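Local structure of GH26A (Muricauda sp. MAR_2010_75, 6Q75) at residues Pro169-Pro174 with Asn213-Trp218; Leu197-Tyr202 with His241-Ile246; Ala73-Asp78 with Ala103-Met108; Thr29-Val34 with Glu165-Ile170. The protein is a family 26 glycoside hydrolase that probably cleaves beta-linked polysaccharides such as mannans, as many relatives do. All coordinates share one frame; numbering follows the deposited sequence.

Contacts 3 and 1 lie on four neighbouring strands of the barrel, 74-78, 104-108, 170-173 and 214-221; the centres of the two contacts are about 10 Å apart. Strands 104-108 and 170-173 join them, with a probable hydrogen bond of 2.7 Å between Leu171 O and Thr106 OG1. Contact 2 packs helix 194-208 on the loop leading to the next strand and meets contact 1 at Trp216. Contact 4 shares Pro169 and Ile170 with contact 1, near the strand starts. At the opposite strand ends, where barrel hydrolases carry their active site, Tris and glycerol lie about 4 Å from the side chains of Met108 and Asp78 respectively, both probably crystallisation additives that may nonetheless mark a pocket.

Contact 1 of 4, residues Pro169-Pro174 with Asn213-Trp218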
loop_
_atom_site.group_PDB
_atom_site.type_symbol
_atom_site.label_atom_id
_atom_site.label_comp_id
_atom_site.label_asym_id
_atom_site.label_seq_id
_atom_site.Cartn_x
_atom_site.Cartn_y
_atom_site.Cartn_z
ATOM N N PRO A 169 -2.225 1.975 -14.010
ATOM C CA PRO A 169 -2.448 2.763 -12.799
ATOM C C PRO A 169 -1.999 1.954 -11.594
ATOM O O PRO A 169 -2.163 0.730 -11.568
ATOM C CB PRO A 169 -3.973 2.950 -12.782
ATOM C CG PRO A 169 -4.474 1.652 -13.378
ATOM C CD PRO A 169 -3.414 1.190 -14.387
ATOM N N ILE A 170 -1.458 2.637 -10.578
ATOM C CA ILE A 170 -0.842 1.953 -9.437
ATOM C C ILE A 170 -1.510 2.395 -8.139
ATOM O O ILE A 170 -1.573 3.589 -7.852
ATOM C CB ILE A 170 0.673 2.237 -9.379
ATOM C CG1 ILE A 170 1.323 1.907 -10.731
ATOM C CG2 ILE A 170 1.335 1.527 -8.169
ATOM C CD1 ILE A 170 1.327 0.449 -11.078
ATOM N N LEU A 171 -2.005 1.431 -7.335
ATOM C CA LEU A 171 -2.341 1.774 -5.959
ATOM C C LEU A 171 -1.032 1.865 -5.178
ATOM O O LEU A 171 -0.469 0.845 -4.761
ATOM C CB LEU A 171 -3.275 0.717 -5.353
ATOM C CG LEU A 171 -4.621 0.625 -6.077
ATOM C CD1 LEU A 171 -5.378 -0.642 -5.612
ATOM C CD2 LEU A 171 -5.493 1.867 -5.823
ATOM N N TRP A 172 -0.519 3.091 -4.996
ATOM C CA TRP A 172 0.826 3.329 -4.483
ATOM C C TRP A 172 0.759 3.588 -2.979
ATOM O O TRP A 172 0.052 4.502 -2.549
ATOM C CB TRP A 172 1.409 4.531 -5.244
ATOM C CG TRP A 172 2.683 5.096 -4.768
ATOM C CD1 TRP A 172 2.915 6.396 -4.403
ATOM C CD2 TRP A 172 3.939 4.415 -4.651
ATOM N NE1 TRP A 172 4.235 6.561 -4.035
ATOM C CE2 TRP A 172 4.889 5.368 -4.195
ATOM C CE3 TRP A 172 4.354 3.094 -4.884
ATOM C CZ2 TRP A 172 6.225 5.046 -3.956
ATOM C CZ3 TRP A 172 5.684 2.763 -4.624
ATOM C CH2 TRP A 172 6.614 3.756 -4.189
ATOM N N ARG A 173 1.447 2.749 -2.163
ATOM C CA ARG A 173 1.340 2.805 -0.702
ATOM C C ARG A 173 2.731 2.986 -0.090
ATOM O O ARG A 173 3.337 2.035 0.413
ATOM C CB ARG A 173 0.623 1.561 -0.137
ATOM C CG ARG A 173 -0.393 0.913 -1.101
ATOM C CD ARG A 173 -1.277 -0.097 -0.352
ATOM N NE ARG A 173 -0.481 -0.957 0.539
ATOM C CZ ARG A 173 0.238 -1.996 0.117
ATOM N NH1 ARG A 173 0.941 -2.707 0.993
ATOM N NH2 ARG A 173 0.283 -2.314 -1.181
ATOM N N PRO A 174 3.300 4.192 -0.176
ATOM C CA PRO A 174 4.625 4.438 0.404
ATOM C C PRO A 174 4.603 4.701 1.912
ATOM O O PRO A 174 3.637 5.226 2.472
ATOM C CB PRO A 174 5.090 5.690 -0.361
ATOM C CG PRO A 174 3.768 6.490 -0.525
ATOM C CD PRO A 174 2.667 5.396 -0.722
ATOM N N ASN A 213 0.148 8.428 -12.987
ATOM C CA ASN A 213 -0.550 7.155 -12.937
ATOM C C ASN A 213 -0.657 6.598 -11.524
ATOM O O ASN A 213 -1.043 5.435 -11.363
ATOM C CB ASN A 213 0.144 6.141 -13.841
ATOM C CG ASN A 213 1.547 5.845 -13.370
ATOM O OD1 ASN A 213 2.250 6.751 -12.888
ATOM N ND2 ASN A 213 1.969 4.585 -13.484
ATOM N N LEU A 214 -0.325 7.379 -10.500
ATOM C CA LEU A 214 -0.367 6.897 -9.123
ATOM C C LEU A 214 -1.668 7.293 -8.435
ATOM O O LEU A 214 -2.172 8.404 -8.617
ATOM C CB LEU A 214 0.813 7.437 -8.320
ATOM C CG LEU A 214 2.184 7.308 -9.001
ATOM C CD1 LEU A 214 3.281 7.926 -8.148
ATOM C CD2 LEU A 214 2.487 5.840 -9.253
ATOM N N ILE A 215 -2.259 6.333 -7.721
ATOM C CA ILE A 215 -3.315 6.584 -6.751
ATOM C C ILE A 215 -2.655 6.546 -5.384
ATOM O O ILE A 215 -2.049 5.531 -5.014
ATOM C CB ILE A 215 -4.436 5.532 -6.864
ATOM C CG1 ILE A 215 -5.230 5.759 -8.162
ATOM C CG2 ILE A 215 -5.379 5.594 -5.661
ATOM C CD1 ILE A 215 -6.070 4.565 -8.558
ATOM N N TRP A 216 -2.758 7.631 -4.621
ATOM C CA TRP A 216 -1.956 7.750 -3.408
ATOM C C TRP A 216 -2.688 7.123 -2.236
ATOM O O TRP A 216 -3.701 7.653 -1.766
ATOM C CB TRP A 216 -1.596 9.203 -3.118
ATOM C CG TRP A 216 -0.515 9.662 -4.070
ATOM C CD1 TRP A 216 -0.653 9.969 -5.396
ATOM C CD2 TRP A 216 0.889 9.745 -3.782
ATOM N NE1 TRP A 216 0.576 10.292 -5.934
ATOM C CE2 TRP A 216 1.534 10.156 -4.963
ATOM C CE3 TRP A 216 1.655 9.552 -2.632
ATOM C CZ2 TRP A 216 2.912 10.347 -5.029
ATOM C CZ3 TRP A 216 3.019 9.747 -2.697
ATOM C CH2 TRP A 216 3.633 10.164 -3.892
ATOM N N VAL A 217 -2.147 6.014 -1.736
ATOM C CA VAL A 217 -2.788 5.268 -0.657
ATOM C C VAL A 217 -1.984 5.540 0.600
ATOM O O VAL A 217 -0.823 5.119 0.707
ATOM C CB VAL A 217 -2.861 3.766 -0.936
ATOM C CG1 VAL A 217 -3.632 3.056 0.235
ATOM C CG2 VAL A 217 -3.543 3.495 -2.288
ATOM N N TRP A 218 -2.615 6.224 1.557
ATOM C CA TRP A 218 -2.031 6.486 2.865
ATOM C C TRP A 218 -2.400 5.301 3.746
ATOM O O TRP A 218 -3.569 5.133 4.078
ATOM C CB TRP A 218 -2.585 7.801 3.412
ATOM C CG TRP A 218 -2.093 8.227 4.784
ATOM C CD1 TRP A 218 -0.986 8.999 5.076
ATOM C CD2 TRP A 218 -2.739 7.970 6.028
ATOM N NE1 TRP A 218 -0.907 9.220 6.433
ATOM C CE2 TRP A 218 -1.967 8.592 7.040
ATOM C CE3 TRP A 218 -3.895 7.259 6.393
ATOM C CZ2 TRP A 218 -2.310 8.521 8.385
ATOM C CZ3 TRP A 218 -4.229 7.193 7.741
ATOM C CH2 TRP A 218 -3.450 7.821 8.713
HETATM O O HOH W 1 1.058 4.358 2.573
#
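Ile170-Arg173 and Leu214-Trp218 run as parallel strands at 35°, joined by four backbone bonds that alternate from Ile170 N to Asn213 O, Ile215 N to Ile170 O, Trp172 N to Ile215 O and Val217 N to Trp172 O. They are neighbouring staves of a (beta/alpha)8 barrel. On the side facing helix 194-208, Trp172 carries its CG anti to the backbone N (chi1 171°), which sends the indole alongside Trp216. The two rings form a T-shaped pair: the pyrrole edge of Trp172 points at the six-membered face of Trp216, with planes at 88° and Trp172 NE1 3.7 Å from Trp216 CH2. Trp172 is clamped between two groups, Leu214 CD1 at 4.1 Å from its CD1 and, on the opposite face, Pro174 CB 3.5 Å above the ring plane. On the interior side Leu171 CD2 rests 3.7 Å from Ile215 CG2. Further along, the aliphatic part of Arg173 lies beside Val217, CG to CB 3.8 Å, while its NE bonds Asn219. Just past the last backbone bond, one water donates to Pro174 O at 2.7 Å and to Val217 O at 2.8 Å.

Contact 2 of 4, residues Leu197-Tyr202 with His241-Ile246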
loop_
_atom_site.group_PDB
_atom_site.type_symbol
_atom_site.label_atom_id
_atom_site.label_comp_id
_atom_site.label_asym_id
_atom_site.label_seq_id
_atom_site.Cartn_x
_atom_site.Cartn_y
_atom_site.Cartn_z
ATOM N N LEU A 197 7.539 14.468 5.163
ATOM C CA LEU A 197 8.090 13.432 4.297
ATOM C C LEU A 197 7.097 13.049 3.202
ATOM O O LEU A 197 7.471 12.912 2.033
ATOM C CB LEU A 197 8.486 12.196 5.120
ATOM C CG LEU A 197 8.896 10.955 4.311
ATOM C CD1 LEU A 197 10.114 11.309 3.431
ATOM C CD2 LEU A 197 9.230 9.736 5.226
ATOM N N TRP A 198 5.827 12.848 3.566
ATOM C CA TRP A 198 4.822 12.485 2.574
ATOM C C TRP A 198 4.751 13.526 1.464
ATOM O O TRP A 198 4.760 13.193 0.269
ATOM C CB TRP A 198 3.466 12.344 3.257
ATOM C CG TRP A 198 2.367 11.885 2.345
ATOM C CD1 TRP A 198 1.572 12.656 1.542
ATOM C CD2 TRP A 198 1.947 10.535 2.151
ATOM N NE1 TRP A 198 0.672 11.856 0.864
ATOM C CE2 TRP A 198 0.887 10.552 1.223
ATOM C CE3 TRP A 198 2.372 9.308 2.673
ATOM C CZ2 TRP A 198 0.238 9.389 0.811
ATOM C CZ3 TRP A 198 1.729 8.153 2.252
ATOM C CH2 TRP A 198 0.687 8.205 1.324
ATOM N N LYS A 199 4.696 14.805 1.843
ATOM C CA LYS A 199 4.566 15.857 0.839
ATOM C C LYS A 199 5.818 15.981 -0.016
ATOM O O LYS A 199 5.725 16.295 -1.210
ATOM C CB LYS A 199 4.254 17.186 1.518
ATOM C CG LYS A 199 2.922 17.207 2.270
ATOM C CD LYS A 199 2.858 18.466 3.100
ATOM C CE LYS A 199 1.923 18.363 4.287
ATOM N NZ LYS A 199 2.103 19.607 5.106
ATOM N N GLN A 200 6.992 15.736 0.572
ATOM C CA GLN A 200 8.235 15.788 -0.197
ATOM C C GLN A 200 8.291 14.660 -1.223
ATOM O O GLN A 200 8.730 14.860 -2.366
ATOM C CB GLN A 200 9.444 15.726 0.743
ATOM C CG GLN A 200 10.780 16.019 0.072
ATOM C CD GLN A 200 11.912 16.106 1.092
ATOM O OE1 GLN A 200 12.727 15.183 1.229
ATOM N NE2 GLN A 200 11.938 17.189 1.835
ATOM N N LEU A 201 7.865 13.460 -0.832
ATOM C CA LEU A 201 7.797 12.369 -1.794
ATOM C C LEU A 201 6.767 12.683 -2.872
ATOM O O LEU A 201 6.992 12.419 -4.059
ATOM C CB LEU A 201 7.443 11.056 -1.084
ATOM C CG LEU A 201 7.379 9.837 -2.025
ATOM C CD1 LEU A 201 8.778 9.462 -2.466
ATOM C CD2 LEU A 201 6.741 8.623 -1.335
ATOM N N TYR A 202 5.624 13.238 -2.467
ATOM C CA TYR A 202 4.577 13.568 -3.427
ATOM C C TYR A 202 5.105 14.553 -4.457
ATOM O O TYR A 202 4.945 14.353 -5.668
ATOM C CB TYR A 202 3.365 14.136 -2.690
ATOM C CG TYR A 202 2.164 14.341 -3.578
ATOM C CD1 TYR A 202 2.084 15.457 -4.390
ATOM C CD2 TYR A 202 1.106 13.426 -3.595
ATOM C CE1 TYR A 202 1.010 15.674 -5.214
ATOM C CE2 TYR A 202 0.001 13.645 -4.431
ATOM C CZ TYR A 202 -0.035 14.770 -5.229
ATOM O OH TYR A 202 -1.101 15.033 -6.078
ATOM N N HIS A 241 -6.142 16.050 2.898
ATOM C CA HIS A 241 -6.848 15.440 1.778
ATOM C C HIS A 241 -6.226 15.798 0.438
ATOM O O HIS A 241 -6.394 15.053 -0.532
ATOM C CB HIS A 241 -8.314 15.880 1.797
ATOM C CG HIS A 241 -9.017 15.511 3.064
ATOM N ND1 HIS A 241 -9.053 14.217 3.539
ATOM C CD2 HIS A 241 -9.678 16.267 3.972
ATOM C CE1 HIS A 241 -9.722 14.187 4.678
ATOM N NE2 HIS A 241 -10.123 15.417 4.957
ATOM N N LYS A 242 -5.488 16.903 0.364
ATOM C CA LYS A 242 -4.889 17.292 -0.901
ATOM C C LYS A 242 -3.855 16.283 -1.402
ATOM O O LYS A 242 -3.558 16.244 -2.607
ATOM C CB LYS A 242 -4.256 18.671 -0.683
ATOM C CG LYS A 242 -3.265 19.117 -1.698
ATOM C CD LYS A 242 -2.592 20.387 -1.248
ATOM C CE LYS A 242 -1.778 20.964 -2.394
ATOM N NZ LYS A 242 -2.076 22.395 -2.610
ATOM N N TYR A 243 -3.326 15.441 -0.515
ATOM C CA TYR A 243 -2.207 14.566 -0.834
ATOM C C TYR A 243 -2.551 13.088 -0.766
ATOM O O TYR A 243 -1.640 12.256 -0.880
ATOM C CB TYR A 243 -1.041 14.820 0.131
ATOM C CG TYR A 243 -0.511 16.227 0.006
ATOM C CD1 TYR A 243 0.247 16.593 -1.085
ATOM C CD2 TYR A 243 -0.760 17.176 0.985
ATOM C CE1 TYR A 243 0.731 17.886 -1.217
ATOM C CE2 TYR A 243 -0.272 18.467 0.861
ATOM C CZ TYR A 243 0.469 18.814 -0.239
ATOM O OH TYR A 243 0.956 20.100 -0.379
ATOM N N VAL A 244 -3.817 12.732 -0.562
ATOM C CA VAL A 244 -4.189 11.333 -0.327
ATOM C C VAL A 244 -5.448 11.021 -1.137
ATOM O O VAL A 244 -6.418 11.781 -1.081
ATOM C CB VAL A 244 -4.436 11.058 1.173
ATOM C CG1 VAL A 244 -4.941 9.618 1.373
ATOM C CG2 VAL A 244 -3.173 11.324 2.020
ATOM N N ASP A 245 -5.440 9.900 -1.884
ATOM C CA ASP A 245 -6.620 9.420 -2.610
ATOM C C ASP A 245 -7.428 8.413 -1.797
ATOM O O ASP A 245 -8.663 8.442 -1.821
ATOM C CB ASP A 245 -6.203 8.739 -3.923
ATOM C CG ASP A 245 -5.720 9.733 -4.991
ATOM O OD1 ASP A 245 -6.483 10.665 -5.372
ATOM O OD2 ASP A 245 -4.562 9.576 -5.445
ATOM N N ILE A 246 -6.748 7.503 -1.117
ATOM C CA ILE A 246 -7.394 6.381 -0.431
ATOM C C ILE A 246 -6.706 6.220 0.912
ATOM O O ILE A 246 -5.479 6.340 0.995
ATOM C CB ILE A 246 -7.278 5.101 -1.278
ATOM C CG1 ILE A 246 -7.989 5.288 -2.619
ATOM C CG2 ILE A 246 -7.867 3.870 -0.511
ATOM C CD1 ILE A 246 -8.185 4.027 -3.367
#
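Trp198 and Tyr202, one helical turn apart, both hold CG opposite the backbone N (chi1 -176° for Trp198), and this throws the two rings toward Tyr243. The indole meets the backbone of Tyr243: Trp198 NE1 donates to Tyr243 O at 2.9 Å with an N-H...O angle of 161°. The oxygen lies in the indole plane, although the donor sits well above the carbonyl plane. The same edge brushes Tyr243 CB, 3.5 Å from Trp198 NE1, and Val244 CG2 comes within 4.1 Å of Trp198 CZ2. Tyr202 offers its face instead. The edge of Tyr243 points into it in a T-shaped stack with planes at 81°, Tyr243 CD1 lying 3.9 Å from Tyr202 CG. The phenol of Tyr243 is also bordered on its two faces, by Lys199 CG in a CH-pi contact 3.8 Å from the ring centroid and, on the opposite face, by CG of its chain neighbour Lys242. The indole N-H thus holds the carbonyl, while Tyr202 and Lys199 border the ring. This is the outer layer of a (beta/alpha)8 barrel, helix 194-208 gripping the loop that leads into strand 246-251.

Contact 3 of 4, residues Ala73-Asp78 with Ala103-Met108; sequences AVWGTD and AIVTLM
Trp75 reaches along three residues of the neighbouring strand, Ala103, Val105 and Leu107. Its CB sits 4.1 Å from Ala103 CB. A chi1 of 173° swings the indole over beside Val105, whose CG1 meets the ring at its edge, in plane, 3.9 Å from Trp75 CE3. The far corner of the six-membered ring, CZ3, touches Leu107 CD2 at 4.0 Å, while NE1 on the other side of the indole bonds Ser58 OG. The side chain also packs on Glu94, Ala95 and Lys98 of helix 88-100. Cut back to an alanine, this position is likely to leave a gap under that helix and Ser58 without its indole partner. Strands 74-78 and 104-108 with the helix between them make a beta-alpha-beta crossover of the (beta/alpha)8 barrel, and their backbones alternate bonds in parallel register: Ile104 N to Ala73 O, Trp75 N to Ile104 O, Thr106 N to Trp75 O, a weak Thr77 N to Thr106 O, and Met108 N to Thr77 O. Facing the barrel interior, Thr106 CG2 packs 3.5 Å from Gly76 CA, where a beta carbon would clash. Thr106 OG1 bonds Leu171 O and Arg173 NH2. At the strand ends Asp78 CB presses on Met108 CG at 3.5 Å, and the Asp78 carboxylate is held by His110 ND1 on OD2 and by Tyr80 N on OD1.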
loop_
_atom_site.group_PDB
_atom_site.type_symbol
_atom_site.label_atom_id
_atom_site.label_comp_id
_atom_site.label_asym_id
_atom_site.label_seq_id
_atom_site.Cartn_x
_atom_site.Cartn_y
_atom_site.Cartn_z
ATOM N N ALA A 73 -8.437 -10.195 -7.372
ATOM C CA ALA A 73 -8.589 -8.992 -8.192
ATOM C C ALA A 73 -7.376 -8.079 -8.065
ATOM O O ALA A 73 -7.006 -7.406 -9.033
ATOM C CB ALA A 73 -9.853 -8.222 -7.805
ATOM N N VAL A 74 -6.775 -8.012 -6.877
ATOM C CA VAL A 74 -5.670 -7.094 -6.611
ATOM C C VAL A 74 -4.390 -7.897 -6.436
ATOM O O VAL A 74 -4.341 -8.855 -5.650
ATOM C CB VAL A 74 -5.948 -6.205 -5.385
ATOM C CG1 VAL A 74 -4.710 -5.419 -4.983
ATOM C CG2 VAL A 74 -7.128 -5.261 -5.674
ATOM N N TRP A 75 -3.352 -7.480 -7.167
ATOM C CA TRP A 75 -2.030 -8.085 -7.169
ATOM C C TRP A 75 -1.077 -7.088 -6.528
ATOM O O TRP A 75 -1.034 -5.929 -6.955
ATOM C CB TRP A 75 -1.596 -8.378 -8.613
ATOM C CG TRP A 75 -0.162 -8.857 -8.803
ATOM C CD1 TRP A 75 0.263 -10.156 -8.794
ATOM C CD2 TRP A 75 1.010 -8.054 -9.033
ATOM N NE1 TRP A 75 1.618 -10.218 -9.006
ATOM C CE2 TRP A 75 2.105 -8.941 -9.152
ATOM C CE3 TRP A 75 1.238 -6.675 -9.161
ATOM C CZ2 TRP A 75 3.407 -8.504 -9.390
ATOM C CZ3 TRP A 75 2.556 -6.236 -9.393
ATOM C CH2 TRP A 75 3.614 -7.152 -9.508
ATOM N N GLY A 76 -0.323 -7.520 -5.527
ATOM C CA GLY A 76 0.603 -6.629 -4.836
ATOM C C GLY A 76 2.010 -7.176 -4.696
ATOM O O GLY A 76 2.206 -8.373 -4.507
ATOM N N THR A 77 2.990 -6.287 -4.839
ATOM C CA THR A 77 4.339 -6.625 -4.378
ATOM C C THR A 77 4.991 -5.328 -3.897
ATOM O O THR A 77 4.292 -4.356 -3.585
ATOM C CB THR A 77 5.141 -7.416 -5.440
ATOM O OG1 THR A 77 6.349 -7.945 -4.831
ATOM C CG2 THR A 77 5.487 -6.569 -6.670
ATOM N N ASP A 78 6.327 -5.344 -3.771
ATOM C CA ASP A 78 7.066 -4.420 -2.909
ATOM C C ASP A 78 8.405 -4.121 -3.568
ATOM O O ASP A 78 9.070 -5.039 -4.063
ATOM C CB ASP A 78 7.224 -5.096 -1.529
ATOM C CG ASP A 78 8.031 -4.311 -0.492
ATOM O OD1 ASP A 78 8.477 -3.155 -0.679
ATOM O OD2 ASP A 78 8.149 -4.890 0.621
ATOM N N ALA A 103 -5.689 -7.805 -13.683
ATOM C CA ALA A 103 -5.572 -7.538 -12.259
ATOM C C ALA A 103 -5.395 -6.046 -11.993
ATOM O O ALA A 103 -4.961 -5.272 -12.857
ATOM C CB ALA A 103 -4.376 -8.290 -11.663
ATOM N N ILE A 104 -5.748 -5.645 -10.784
ATOM C CA ILE A 104 -5.495 -4.289 -10.298
ATOM C C ILE A 104 -4.185 -4.325 -9.524
ATOM O O ILE A 104 -3.973 -5.228 -8.712
ATOM C CB ILE A 104 -6.665 -3.787 -9.433
ATOM C CG1 ILE A 104 -7.937 -3.628 -10.293
ATOM C CG2 ILE A 104 -6.335 -2.471 -8.755
ATOM C CD1 ILE A 104 -9.219 -3.515 -9.469
ATOM N N VAL A 105 -3.270 -3.381 -9.806
ATOM C CA VAL A 105 -1.894 -3.466 -9.308
ATOM C C VAL A 105 -1.713 -2.552 -8.105
ATOM O O VAL A 105 -2.042 -1.361 -8.167
ATOM C CB VAL A 105 -0.883 -3.082 -10.405
ATOM C CG1 VAL A 105 0.539 -2.867 -9.792
ATOM C CG2 VAL A 105 -0.876 -4.103 -11.500
ATOM N N THR A 106 -1.136 -3.085 -7.018
ATOM C CA THR A 106 -0.716 -2.246 -5.901
ATOM C C THR A 106 0.763 -2.487 -5.599
ATOM O O THR A 106 1.256 -3.611 -5.704
ATOM C CB THR A 106 -1.588 -2.473 -4.624
ATOM O OG1 THR A 106 -1.171 -1.550 -3.609
ATOM C CG2 THR A 106 -1.512 -3.919 -4.086
ATOM N N LEU A 107 1.483 -1.407 -5.286
ATOM C CA LEU A 107 2.915 -1.488 -4.997
ATOM C C LEU A 107 3.231 -0.697 -3.735
ATOM O O LEU A 107 2.656 0.373 -3.497
ATOM C CB LEU A 107 3.753 -0.948 -6.181
ATOM C CG LEU A 107 3.565 -1.787 -7.456
ATOM C CD1 LEU A 107 4.239 -1.089 -8.655
ATOM C CD2 LEU A 107 4.117 -3.209 -7.268
ATOM N N MET A 108 4.115 -1.257 -2.909
ATOM C CA MET A 108 4.631 -0.618 -1.706
ATOM C C MET A 108 6.157 -0.536 -1.804
ATOM O O MET A 108 6.759 -0.909 -2.821
ATOM C CB MET A 108 4.200 -1.385 -0.450
ATOM C CG MET A 108 4.776 -2.798 -0.405
ATOM S SD MET A 108 4.061 -3.812 0.907
ATOM C CE MET A 108 4.448 -2.817 2.355
#

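Contact 4 of 4, residues Thr29-Val34 with Glu165-Ile170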
loop_
_atom_site.group_PDB
_atom_site.type_symbol
_atom_site.label_atom_id
_atom_site.label_comp_id
_atom_site.label_asym_id
_atom_site.label_seq_id
_atom_site.Cartn_x
_atom_site.Cartn_y
_atom_site.Cartn_z
ATOM N N THR A 29 -3.943 10.266 -15.135
ATOM C CA THR A 29 -4.197 9.592 -16.402
ATOM C C THR A 29 -5.602 8.995 -16.414
ATOM O O THR A 29 -6.245 8.853 -15.376
ATOM C CB THR A 29 -3.178 8.486 -16.640
ATOM O OG1 THR A 29 -3.312 7.507 -15.610
ATOM C CG2 THR A 29 -1.781 9.052 -16.609
ATOM N N GLU A 30 -6.074 8.650 -17.619
ATOM C CA GLU A 30 -7.414 8.081 -17.758
ATOM C C GLU A 30 -7.570 6.776 -16.975
ATOM O O GLU A 30 -8.605 6.556 -16.332
ATOM C CB GLU A 30 -7.728 7.860 -19.238
ATOM C CG GLU A 30 -7.670 9.133 -20.053
ATOM N N GLU A 31 -6.540 5.917 -16.970
ATOM C CA GLU A 31 -6.661 4.650 -16.246
ATOM C C GLU A 31 -6.782 4.867 -14.741
ATOM O O GLU A 31 -7.428 4.063 -14.054
ATOM C CB GLU A 31 -5.481 3.729 -16.570
ATOM C CG GLU A 31 -4.135 4.286 -16.148
ATOM C CD GLU A 31 -3.389 4.993 -17.272
ATOM O OE1 GLU A 31 -4.024 5.314 -18.325
ATOM O OE2 GLU A 31 -2.166 5.235 -17.072
ATOM N N VAL A 32 -6.175 5.933 -14.206
ATOM C CA VAL A 32 -6.351 6.254 -12.789
ATOM C C VAL A 32 -7.779 6.718 -12.532
ATOM O O VAL A 32 -8.425 6.316 -11.558
ATOM C CB VAL A 32 -5.330 7.320 -12.342
ATOM C CG1 VAL A 32 -5.798 8.030 -11.075
ATOM C CG2 VAL A 32 -3.958 6.706 -12.121
ATOM N N LYS A 33 -8.293 7.591 -13.391
ATOM C CA LYS A 33 -9.653 8.083 -13.191
ATOM C C LYS A 33 -10.664 6.953 -13.293
ATOM O O LYS A 33 -11.624 6.895 -12.512
ATOM C CB LYS A 33 -9.952 9.188 -14.189
ATOM C CG LYS A 33 -9.127 10.409 -13.887
ATOM N N VAL A 34 -10.448 6.029 -14.236
ATOM C CA VAL A 34 -11.340 4.882 -14.383
ATOM C C VAL A 34 -11.280 3.996 -13.141
ATOM O O VAL A 34 -12.319 3.571 -12.614
ATOM C CB VAL A 34 -10.993 4.104 -15.664
ATOM C CG1 VAL A 34 -11.712 2.772 -15.674
ATOM C CG2 VAL A 34 -11.409 4.912 -16.894
ATOM N N GLU A 165 4.253 4.545 -18.821
ATOM C CA GLU A 165 4.341 4.381 -20.270
ATOM C C GLU A 165 3.549 3.165 -20.747
ATOM O O GLU A 165 3.054 3.153 -21.875
ATOM C CB GLU A 165 5.816 4.284 -20.682
ATOM C CG GLU A 165 6.093 3.552 -21.992
ATOM C CD GLU A 165 7.559 3.154 -22.152
ATOM O OE1 GLU A 165 8.439 4.028 -21.984
ATOM O OE2 GLU A 165 7.832 1.965 -22.449
ATOM N N ALA A 166 3.426 2.134 -19.914
ATOM C CA ALA A 166 2.555 0.999 -20.215
ATOM C C ALA A 166 1.099 1.252 -19.846
ATOM O O ALA A 166 0.273 0.348 -20.025
ATOM C CB ALA A 166 3.048 -0.255 -19.481
ATOM N N LYS A 167 0.776 2.440 -19.325
ATOM C CA LYS A 167 -0.589 2.844 -18.965
ATOM C C LYS A 167 -1.160 1.994 -17.831
ATOM O O LYS A 167 -2.346 1.689 -17.825
ATOM C CB LYS A 167 -1.534 2.825 -20.179
ATOM C CG LYS A 167 -0.924 3.527 -21.419
ATOM C CD LYS A 167 -1.787 3.397 -22.677
ATOM C CE LYS A 167 -3.191 3.926 -22.484
ATOM N NZ LYS A 167 -3.940 3.974 -23.793
ATOM N N VAL A 168 -0.327 1.648 -16.857
ATOM C CA VAL A 168 -0.752 0.891 -15.675
ATOM C C VAL A 168 -1.000 1.875 -14.537
ATOM O O VAL A 168 -0.051 2.534 -14.087
ATOM C CB VAL A 168 0.292 -0.162 -15.265
ATOM C CG1 VAL A 168 -0.234 -1.049 -14.051
ATOM C CG2 VAL A 168 0.680 -1.045 -16.450
ATOM N N PRO A 169 -2.225 1.975 -14.010
ATOM C CA PRO A 169 -2.448 2.763 -12.799
ATOM C C PRO A 169 -1.999 1.954 -11.594
ATOM O O PRO A 169 -2.163 0.730 -11.568
ATOM C CB PRO A 169 -3.973 2.950 -12.782
ATOM C CG PRO A 169 -4.474 1.652 -13.378
ATOM C CD PRO A 169 -3.414 1.190 -14.387
ATOM N N ILE A 170 -1.458 2.637 -10.578
ATOM C CA ILE A 170 -0.842 1.953 -9.437
ATOM C C ILE A 170 -1.510 2.395 -8.139
ATOM O O ILE A 170 -1.573 3.589 -7.852
ATOM C CB ILE A 170 0.673 2.237 -9.379
ATOM C CG1 ILE A 170 1.323 1.907 -10.731
ATOM C CG2 ILE A 170 1.335 1.527 -8.169
ATOM C CD1 ILE A 170 1.327 0.449 -11.078
#
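Glu31 bends over Pro169 and Lys167, the three residues that bury most here. Its CG stands between the backbone N and the carbonyl carbon (chi1 62°), and the chain turns sharply at the next bond, laying CG against the pyrrolidine, 3.6 Å from Pro169 CB and as near to its CD. Val32 CG2 supports the same ring, 3.8 Å from Pro169 CB. Beyond the ring the carboxylate comes down on the backbone of Lys167, with Glu31 OE2 3.4 Å from Lys167 CA. The ammonium stays apart, Lys167 NZ lying 5.6 Å from Glu31 OE1, so any attraction between the opposite charges is probably weak. Shortened to an alanine, this side chain is likely to leave the Pro169 ring more loosely packed against helix 30-40 and the Lys167 backbone without the carboxylate that lies on it. Lys167 has a positive phi and ends helix 144-165 in a Schellman motif, after which the chain turns into strand 170-173. Helix 30-40, with Thr29 at its N-cap, thus packs on a helix-to-strand connection near the strand starts of the (beta/alpha)8 barrel.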